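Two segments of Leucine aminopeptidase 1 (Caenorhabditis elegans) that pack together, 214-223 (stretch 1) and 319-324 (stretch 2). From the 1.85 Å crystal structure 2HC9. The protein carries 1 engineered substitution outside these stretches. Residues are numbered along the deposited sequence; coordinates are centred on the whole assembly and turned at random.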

# COMPACT_ATOMS: atom_id res chain seq x y z
N LYS A 214 -15.75 38.32 3.98
CA LYS A 214 -15.66 39.78 4.05
C LYS A 214 -14.99 40.27 5.31
O LYS A 214 -14.29 41.27 5.27
CB LYS A 214 -17.03 40.44 3.90
CG LYS A 214 -17.68 40.12 2.57
CD LYS A 214 -18.93 40.98 2.37
CE LYS A 214 -19.64 40.63 1.07
NZ LYS A 214 -20.33 39.32 1.18
N ALA A 215 -15.20 39.57 6.43
CA ALA A 215 -14.63 39.96 7.73
C ALA A 215 -13.17 39.50 7.94
O ALA A 215 -12.55 39.83 8.96
CB ALA A 215 -15.51 39.45 8.90
N GLY A 216 -12.66 38.73 6.99
CA GLY A 216 -11.26 38.34 6.99
C GLY A 216 -10.98 37.00 7.66
O GLY A 216 -9.83 36.70 7.92
N PHE A 217 -12.02 36.21 7.94
CA PHE A 217 -11.83 34.89 8.56
C PHE A 217 -11.43 33.87 7.49
O PHE A 217 -12.20 32.94 7.18
CB PHE A 217 -13.12 34.40 9.24
CG PHE A 217 -13.50 35.16 10.50
CD1 PHE A 217 -13.23 34.62 11.75
CD2 PHE A 217 -14.20 36.36 10.43
CE1 PHE A 217 -13.62 35.30 12.92
CE2 PHE A 217 -14.57 37.05 11.59
CZ PHE A 217 -14.28 36.52 12.83
N GLY A 218 -10.22 34.02 6.95
CA GLY A 218 -9.83 33.20 5.80
C GLY A 218 -9.76 31.71 6.13
O GLY A 218 -10.11 30.88 5.29
N GLY A 219 -9.32 31.38 7.34
CA GLY A 219 -9.25 29.98 7.75
C GLY A 219 -10.63 29.36 7.80
O GLY A 219 -10.86 28.32 7.18
N ILE A 220 -11.54 29.98 8.55
CA ILE A 220 -12.89 29.41 8.72
C ILE A 220 -13.60 29.36 7.36
O ILE A 220 -14.19 28.34 7.00
CB ILE A 220 -13.72 30.21 9.73
CG1 ILE A 220 -12.91 30.34 11.04
CG2 ILE A 220 -15.08 29.51 9.98
CD1 ILE A 220 -13.75 30.92 12.23
N TYR A 221 -13.53 30.46 6.60
CA TYR A 221 -14.23 30.54 5.32
C TYR A 221 -13.69 29.53 4.31
O TYR A 221 -14.46 28.79 3.69
CB TYR A 221 -14.15 31.94 4.71
CG TYR A 221 -14.87 32.01 3.39
CD1 TYR A 221 -14.17 31.88 2.17
CD2 TYR A 221 -16.26 32.15 3.34
CE1 TYR A 221 -14.85 31.95 0.94
CE2 TYR A 221 -16.93 32.20 2.12
CZ TYR A 221 -16.22 32.09 0.93
OH TYR A 221 -16.88 32.13 -0.29
N HIS A 222 -12.38 29.56 4.10
CA HIS A 222 -11.85 28.73 3.02
C HIS A 222 -11.95 27.23 3.29
O HIS A 222 -12.21 26.45 2.38
CB HIS A 222 -10.45 29.21 2.57
CG HIS A 222 -10.51 30.55 1.89
ND1 HIS A 222 -11.09 30.73 0.65
CD2 HIS A 222 -10.12 31.78 2.31
CE1 HIS A 222 -11.03 32.02 0.32
NE2 HIS A 222 -10.45 32.68 1.32
N VAL A 223 -11.82 26.84 4.55
CA VAL A 223 -12.06 25.43 4.91
C VAL A 223 -13.50 25.02 4.61
O VAL A 223 -13.75 23.95 4.03
CB VAL A 223 -11.69 25.14 6.40
CG1 VAL A 223 -12.21 23.79 6.85
CG2 VAL A 223 -10.14 25.22 6.57
N ILE A 319 -2.75 29.42 -1.22
CA ILE A 319 -2.29 30.29 -0.14
C ILE A 319 -3.45 31.21 0.25
O ILE A 319 -4.04 31.87 -0.63
CB ILE A 319 -1.07 31.16 -0.56
CG1 ILE A 319 0.12 30.25 -0.90
CG2 ILE A 319 -0.67 32.13 0.62
CD1 ILE A 319 1.33 30.99 -1.53
N ILE A 320 -3.79 31.21 1.53
CA ILE A 320 -4.88 32.06 2.04
C ILE A 320 -4.37 33.05 3.10
O ILE A 320 -3.31 32.84 3.71
CB ILE A 320 -6.05 31.18 2.60
CG1 ILE A 320 -5.58 30.34 3.81
CG2 ILE A 320 -6.65 30.35 1.44
CD1 ILE A 320 -6.74 29.69 4.58
N LYS A 321 -5.13 34.13 3.31
CA LYS A 321 -4.81 35.09 4.37
C LYS A 321 -5.76 34.85 5.54
O LYS A 321 -7.00 34.84 5.38
CB LYS A 321 -4.92 36.53 3.84
CG LYS A 321 -4.52 37.60 4.89
CD LYS A 321 -4.35 39.00 4.26
CE LYS A 321 -2.92 39.12 3.70
NZ LYS A 321 -2.50 40.49 3.26
N MET A 322 -5.17 34.65 6.70
CA MET A 322 -5.89 34.28 7.92
C MET A 322 -6.45 35.56 8.56
O MET A 322 -6.10 36.68 8.15
CB MET A 322 -4.92 33.59 8.89
CG MET A 322 -4.18 32.41 8.28
SD MET A 322 -5.27 31.13 7.60
CE MET A 322 -5.89 30.42 9.10
N LEU A 323 -7.32 35.40 9.56
CA LEU A 323 -7.84 36.58 10.29
C LEU A 323 -6.69 37.46 10.83
O LEU A 323 -6.80 38.69 10.88
CB LEU A 323 -8.76 36.13 11.42
CG LEU A 323 -9.51 37.24 12.16
CD1 LEU A 323 -10.44 38.03 11.20
CD2 LEU A 323 -10.28 36.66 13.38
N SER A 324 -5.59 36.82 11.21
CA SER A 324 -4.41 37.49 11.79
C SER A 324 -3.70 38.42 10.80
O SER A 324 -2.86 39.24 11.20
CB SER A 324 -3.41 36.43 12.27
OG SER A 324 -2.85 35.74 11.15
O HOH W 1 -7.46 38.78 7.07
O HOH W 2 -8.78 36.66 4.69

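Contact between helix 218-223, with the turn before it, and the end of strand 319-321 with the loop after it buries 370 Å² and contains no direct hydrogen bond. The CA atoms come nearest where the helix starts, those of Gly218 and Met322 lying 4.6 Å apart. Glycine makes this possible: a CB on Gly218 would lie 1.9 Å from Lys321 O, whereas the bare CA directs a hydrogen at that oxygen (Gly218 CA to Lys321 O 3.3 Å, 155° at H). Gly216 closes the preceding helix in a Schellman motif with phi 94°, where a CB would jam against the preceding carbonyl. Its own carbonyl faces stretch 2, with Gly216 O 3.1 Å from Leu323 CA; two waters lie within reach of this oxygen, one that can also donate to Met322 O, the other weakly bound here but close to Lys321 O (water 2 O to Lys321 O 2.6 Å). Leu323, the residue most covered here, has chi1 t and chi2 p, placing CD1 3.6 Å from Ala215 O and CD2 over one face of the Phe217 ring. Phe217, at the N-cap position, points its CA-to-CB bond away, yet with chi1 m its ring still meets the leucine, CE1 to CD2 of Leu323 being 3.6 Å. Met322 also starts away, but three successive m torsions fold the chain back until CE lies 3.6 Å from Gly219 CA; a CB on Gly219 would sit 2.7 Å from that methyl. Ile320 points toward the helix. Its chi1 p and chi2 t set CD1 3.6 Å from Gly218 O and 4.1 Å from Gly219 CA, while CG2 covers one face of the His222 ring, 4.2 Å from its centroid. His222, chi1 m, offers that face to the methyl, and its ND1 is hydrogen-bonded outside this pair. Exposed Lys321 contributes its backbone carbonyl, and the end of its side chain leads away from the helix.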